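Local coordinates for protein CheQ (Campylobacter jejuni subsp. jejuni, PDB 6A51) that is a regulator that, together with CheP, specifically controls transcription of the core chemotaxis operon cheVAW, at residues 39-51 / 61-73. Sequence-based numbering, arbitrary orientation.
Sequences ISKNAYKFWKNVE and IFLHRNCILEKHQ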
loop_
_atom_site.group_PDB
_atom_site.type_symbol
_atom_site.label_atom_id
_atom_site.label_comp_id
_atom_site.label_asym_id
_atom_site.label_seq_id
_atom_site.Cartn_x
_atom_site.Cartn_y
_atom_site.Cartn_z
ATOM N N ILE A 39 21.811 10.787 -6.288
ATOM C CA ILE A 39 22.616 9.751 -5.694
ATOM C C ILE A 39 22.351 8.367 -6.217
ATOM O O ILE A 39 21.448 8.140 -6.969
ATOM C CB ILE A 39 22.541 9.794 -4.176
ATOM C CG1 ILE A 39 21.173 9.350 -3.677
ATOM C CG2 ILE A 39 22.836 11.191 -3.702
ATOM C CD1 ILE A 39 20.919 9.674 -2.231
ATOM N N SER A 40 23.204 7.456 -5.812
ATOM C CA SER A 40 23.133 6.080 -6.194
ATOM C C SER A 40 21.969 5.411 -5.547
ATOM O O SER A 40 21.500 5.820 -4.531
ATOM C CB SER A 40 24.382 5.371 -5.724
ATOM O OG SER A 40 24.241 3.971 -5.758
ATOM N N LYS A 41 21.511 4.355 -6.172
ATOM C CA LYS A 41 20.404 3.562 -5.649
ATOM C C LYS A 41 20.664 3.094 -4.214
ATOM O O LYS A 41 19.738 3.036 -3.396
ATOM C CB LYS A 41 20.175 2.372 -6.588
ATOM C CG LYS A 41 19.188 1.347 -6.142
ATOM C CD LYS A 41 19.466 0.018 -6.845
ATOM C CE LYS A 41 19.685 0.211 -8.339
ATOM N NZ LYS A 41 20.059 -1.053 -9.062
ATOM N N ASN A 42 21.917 2.775 -3.880
ATOM C CA ASN A 42 22.246 2.233 -2.567
ATOM C C ASN A 42 22.872 3.259 -1.627
ATOM O O ASN A 42 23.279 2.899 -0.518
ATOM C CB ASN A 42 23.173 1.030 -2.715
ATOM C CG ASN A 42 22.600 -0.034 -3.608
ATOM O OD1 ASN A 42 21.972 -0.989 -3.142
ATOM N ND2 ASN A 42 22.824 0.111 -4.909
ATOM N N ALA A 43 22.946 4.526 -2.029
ATOM C CA ALA A 43 23.534 5.536 -1.158
ATOM C C ALA A 43 22.981 5.464 0.265
ATOM O O ALA A 43 23.717 5.678 1.233
ATOM C CB ALA A 43 23.307 6.927 -1.745
ATOM N N TYR A 44 21.696 5.138 0.416
ATOM C CA TYR A 44 21.098 5.096 1.745
ATOM C C TYR A 44 21.746 4.035 2.643
ATOM O O TYR A 44 21.689 4.158 3.871
ATOM C CB TYR A 44 19.584 4.848 1.635
ATOM C CG TYR A 44 19.265 3.399 1.362
ATOM C CD1 TYR A 44 19.116 2.490 2.408
ATOM C CD2 TYR A 44 19.139 2.930 0.060
ATOM C CE1 TYR A 44 18.874 1.148 2.159
ATOM C CE2 TYR A 44 18.879 1.588 -0.200
ATOM C CZ TYR A 44 18.748 0.700 0.851
ATOM O OH TYR A 44 18.478 -0.639 0.601
ATOM N N LYS A 45 22.346 2.990 2.068
ATOM C CA LYS A 45 22.997 1.972 2.891
ATOM C C LYS A 45 24.181 2.520 3.680
ATOM O O LYS A 45 24.622 1.881 4.640
ATOM C CB LYS A 45 23.480 0.804 2.027
ATOM C CG LYS A 45 22.429 0.188 1.157
ATOM C CD LYS A 45 22.666 -1.296 0.991
ATOM C CE LYS A 45 22.088 -1.798 -0.318
ATOM N NZ LYS A 45 21.985 -3.279 -0.384
ATOM N N PHE A 46 24.712 3.678 3.300
ATOM C CA PHE A 46 25.909 4.217 3.926
ATOM C C PHE A 46 25.646 5.402 4.840
ATOM O O PHE A 46 26.554 5.798 5.573
ATOM C CB PHE A 46 26.926 4.627 2.859
ATOM C CG PHE A 46 27.336 3.506 1.981
ATOM C CD1 PHE A 46 28.268 2.575 2.415
ATOM C CD2 PHE A 46 26.780 3.363 0.724
ATOM C CE1 PHE A 46 28.649 1.532 1.600
ATOM C CE2 PHE A 46 27.154 2.320 -0.100
ATOM C CZ PHE A 46 28.085 1.402 0.339
ATOM N N TRP A 47 24.461 6.004 4.800
ATOM C CA TRP A 47 24.085 6.886 5.891
ATOM C C TRP A 47 23.985 6.057 7.151
ATOM O O TRP A 47 23.599 4.885 7.105
ATOM C CB TRP A 47 22.736 7.576 5.654
ATOM C CG TRP A 47 22.466 8.080 4.277
ATOM C CD1 TRP A 47 23.375 8.330 3.287
ATOM C CD2 TRP A 47 21.182 8.392 3.736
ATOM N NE1 TRP A 47 22.729 8.772 2.161
ATOM C CE2 TRP A 47 21.380 8.819 2.410
ATOM C CE3 TRP A 47 19.880 8.344 4.243
ATOM C CZ2 TRP A 47 20.324 9.202 1.585
ATOM C CZ3 TRP A 47 18.837 8.727 3.425
ATOM C CH2 TRP A 47 19.065 9.148 2.111
ATOM N N LYS A 48 24.471 6.766 8.160
ATOM C CA LYS A 48 24.677 6.479 9.552
ATOM C C LYS A 48 23.462 6.230 10.340
ATOM O O LYS A 48 23.424 5.309 11.120
ATOM C CB LYS A 48 25.367 7.692 10.154
ATOM C CG LYS A 48 25.574 7.628 11.640
ATOM C CD LYS A 48 26.430 8.767 12.149
ATOM C CE LYS A 48 26.183 9.042 13.624
ATOM N NZ LYS A 48 26.058 7.780 14.388
ATOM N N ASN A 49 22.483 7.077 10.175
ATOM C CA ASN A 49 21.269 6.840 10.861
ATOM C C ASN A 49 20.333 6.745 9.723
ATOM O O ASN A 49 20.113 7.715 9.055
ATOM C CB ASN A 49 20.903 8.012 11.744
ATOM C CG ASN A 49 21.776 8.118 12.965
ATOM O OD1 ASN A 49 21.923 7.174 13.733
ATOM N ND2 ASN A 49 22.353 9.277 13.153
ATOM N N VAL A 50 19.860 5.538 9.450
ATOM C CA VAL A 50 18.944 5.321 8.349
ATOM C C VAL A 50 17.765 4.486 8.809
ATOM O O VAL A 50 17.942 3.430 9.417
ATOM C CB VAL A 50 19.635 4.611 7.171
ATOM C CG1 VAL A 50 20.234 3.289 7.625
ATOM C CG2 VAL A 50 18.651 4.395 6.031
ATOM N N GLU A 51 16.562 4.953 8.511
ATOM C CA GLU A 51 15.375 4.210 8.875
ATOM C C GLU A 51 14.741 3.798 7.566
ATOM O O GLU A 51 14.410 4.647 6.737
ATOM C CB GLU A 51 14.416 5.083 9.682
ATOM C CG GLU A 51 15.004 5.618 10.978
ATOM C CD GLU A 51 14.026 6.482 11.749
ATOM O OE1 GLU A 51 12.885 6.659 11.273
ATOM O OE2 GLU A 51 14.398 6.983 12.830
ATOM N N ILE A 61 12.256 -0.676 -1.301
ATOM C CA ILE A 61 12.766 0.033 -0.139
ATOM C C ILE A 61 12.031 1.348 0.005
ATOM O O ILE A 61 11.893 2.089 -0.969
ATOM C CB ILE A 61 14.279 0.266 -0.257
ATOM C CG1 ILE A 61 14.994 -1.080 -0.318
ATOM C CG2 ILE A 61 14.767 1.081 0.921
ATOM C CD1 ILE A 61 14.639 -1.978 0.840
ATOM N N PHE A 62 11.572 1.644 1.223
ATOM C CA PHE A 62 11.029 2.948 1.567
ATOM C C PHE A 62 11.908 3.588 2.638
ATOM O O PHE A 62 12.364 2.913 3.566
ATOM C CB PHE A 62 9.580 2.828 2.059
ATOM C CG PHE A 62 8.635 2.280 1.024
ATOM C CD1 PHE A 62 8.489 0.913 0.853
ATOM C CD2 PHE A 62 7.909 3.133 0.207
ATOM C CE1 PHE A 62 7.639 0.403 -0.108
ATOM C CE2 PHE A 62 7.053 2.632 -0.763
ATOM C CZ PHE A 62 6.918 1.265 -0.921
ATOM N N LEU A 63 12.143 4.891 2.509
ATOM C CA LEU A 63 12.953 5.645 3.454
ATOM C C LEU A 63 12.047 6.469 4.348
ATOM O O LEU A 63 11.133 7.143 3.865
ATOM C CB LEU A 63 13.940 6.558 2.729
ATOM C CG LEU A 63 14.854 5.811 1.750
ATOM C CD1 LEU A 63 15.646 6.760 0.853
ATOM C CD2 LEU A 63 15.766 4.895 2.530
ATOM N N HIS A 64 12.296 6.416 5.647
ATOM C CA HIS A 64 11.534 7.235 6.573
ATOM C C HIS A 64 11.986 8.685 6.432
ATOM O O HIS A 64 13.193 8.956 6.374
ATOM C CB HIS A 64 11.726 6.715 7.994
ATOM C CG HIS A 64 10.726 7.235 8.972
ATOM N ND1 HIS A 64 10.554 8.581 9.216
ATOM C CD2 HIS A 64 9.846 6.589 9.771
ATOM C CE1 HIS A 64 9.608 8.743 10.123
ATOM N NE2 HIS A 64 9.165 7.551 10.479
ATOM N N ARG A 65 11.014 9.614 6.362
ATOM C CA ARG A 65 11.308 10.992 5.949
ATOM C C ARG A 65 12.223 11.704 6.928
ATOM O O ARG A 65 12.983 12.595 6.529
ATOM C CB ARG A 65 10.024 11.803 5.802
ATOM C CG ARG A 65 9.083 11.261 4.793
ATOM C CD ARG A 65 7.673 11.815 4.917
ATOM N NE ARG A 65 7.093 11.788 3.593
ATOM C CZ ARG A 65 7.208 12.766 2.710
ATOM N NH1 ARG A 65 7.838 13.884 3.057
ATOM N NH2 ARG A 65 6.684 12.631 1.494
ATOM N N ASN A 66 12.135 11.343 8.207
ATOM C CA ASN A 66 12.935 11.901 9.285
ATOM C C ASN A 66 14.427 11.646 9.066
ATOM O O ASN A 66 15.226 12.577 9.222
ATOM C CB ASN A 66 12.385 11.314 10.592
ATOM C CG ASN A 66 13.103 11.785 11.842
ATOM O OD1 ASN A 66 14.090 12.527 11.788
ATOM N ND2 ASN A 66 12.563 11.383 13.001
ATOM N N CYS A 67 14.815 10.464 8.587
ATOM C CA CYS A 67 16.221 10.142 8.389
ATOM C C CYS A 67 16.847 10.789 7.147
ATOM O O CYS A 67 18.060 10.641 6.949
ATOM C CB CYS A 67 16.407 8.615 8.336
ATOM S SG CYS A 67 16.241 7.799 6.705
ATOM N N ILE A 68 16.082 11.507 6.312
ATOM C CA ILE A 68 16.665 12.143 5.128
ATOM C C ILE A 68 17.663 13.219 5.552
ATOM O O ILE A 68 17.428 13.968 6.515
ATOM C CB ILE A 68 15.556 12.723 4.228
ATOM C CG1 ILE A 68 14.561 11.631 3.844
ATOM C CG2 ILE A 68 16.129 13.279 2.931
ATOM C CD1 ILE A 68 15.178 10.537 3.009
ATOM N N LEU A 69 18.792 13.300 4.841
ATOM C CA LEU A 69 19.833 14.280 5.157
ATOM C C LEU A 69 19.399 15.696 4.773
ATOM O O LEU A 69 18.605 15.894 3.845
ATOM C CB LEU A 69 21.132 13.939 4.423
ATOM C CG LEU A 69 21.626 12.492 4.401
ATOM C CD1 LEU A 69 22.777 12.326 3.419
ATOM C CD2 LEU A 69 22.053 12.055 5.771
ATOM N N GLU A 70 19.935 16.696 5.497
ATOM C CA GLU A 70 19.712 18.092 5.104
ATOM C C GLU A 70 20.307 18.379 3.739
ATOM O O GLU A 70 19.739 19.160 2.968
ATOM C CB GLU A 70 20.293 19.063 6.130
ATOM C CG GLU A 70 19.394 19.290 7.343
ATOM C CD GLU A 70 19.352 18.096 8.290
ATOM O OE1 GLU A 70 20.206 17.190 8.155
ATOM O OE2 GLU A 70 18.460 18.065 9.169
ATOM N N LYS A 71 21.428 17.730 3.413
ATOM C CA LYS A 71 22.028 17.788 2.082
ATOM C C LYS A 71 21.051 17.416 0.976
ATOM O O LYS A 71 21.373 17.595 -0.204
ATOM C CB LYS A 71 23.228 16.839 2.018
ATOM C CG LYS A 71 23.974 16.665 3.360
ATOM C CD LYS A 71 24.926 15.472 3.305
ATOM C CE LYS A 71 25.502 15.286 1.900
ATOM N NZ LYS A 71 26.379 14.095 1.832
ATOM N N HIS A 72 19.886 16.878 1.328
ATOM C CA HIS A 72 18.974 16.302 0.361
ATOM C C HIS A 72 17.536 16.764 0.529
ATOM O O HIS A 72 16.671 16.289 -0.216
ATOM C CB HIS A 72 19.021 14.769 0.440
ATOM C CG HIS A 72 20.259 14.174 -0.153
ATOM N ND1 HIS A 72 20.886 13.071 0.388
ATOM C CD2 HIS A 72 20.984 14.525 -1.242
ATOM C CE1 HIS A 72 21.943 12.765 -0.345
ATOM N NE2 HIS A 72 22.025 13.633 -1.339
ATOM N N GLN A 73 17.260 17.685 1.468
ATOM C CA GLN A 73 15.892 18.134 1.730
ATOM C C GLN A 73 15.194 18.667 0.485
ATOM O O GLN A 73 13.962 18.624 0.396
ATOM C CB GLN A 73 15.887 19.209 2.807
ATOM C CG GLN A 73 16.284 18.700 4.169
ATOM C CD GLN A 73 15.241 17.778 4.777
ATOM O OE1 GLN A 73 15.561 16.679 5.234
ATOM N NE2 GLN A 73 13.986 18.229 4.797
#
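E51 and H64 join the two backbones where the loop 39-51 runs into strand 52-55: H64 N gives an almost straight hydrogen bond to E51 O (3.0 Å). The same residue, E51, turns its N to the thiol of C67, and the N-H to SG bond is long (3.4 Å) but close to linear, at 175°. From here the segments diverge, to 9.6 Å between the CA atoms of I39 and H72, and side chains fill the gap. The E51 and H64 side chains run alongside each other in the same direction; the extended glutamate chain carries OE1 over one face of the imidazole, 3.2 Å from H64 CG, with the carboxylate nearly upright on the ring (81°). The W47 indole is sandwiched between Y44 CA on one face and L69 on the other, whose CD1 makes a CH-pi contact 3.9 Å from the centroid of the five-membered ring. I68 CD1 meets the indole at its edge. Y44 CG sits between its backbone N and carbonyl carbon (chi1 78°), which lays the phenol across I61 CG2, while Y44 CB rests on L63 CD2. At the far end I39 CG2 meets H72 NE2 at 3.5 Å. L63 and I39 also touch F33 of helix 30-37. Strands 52-55 and 62-64 form a beta-hairpin in a mixed sheet; E51 and H64 pair at its open end, and the loops running into and out of it pack round W47.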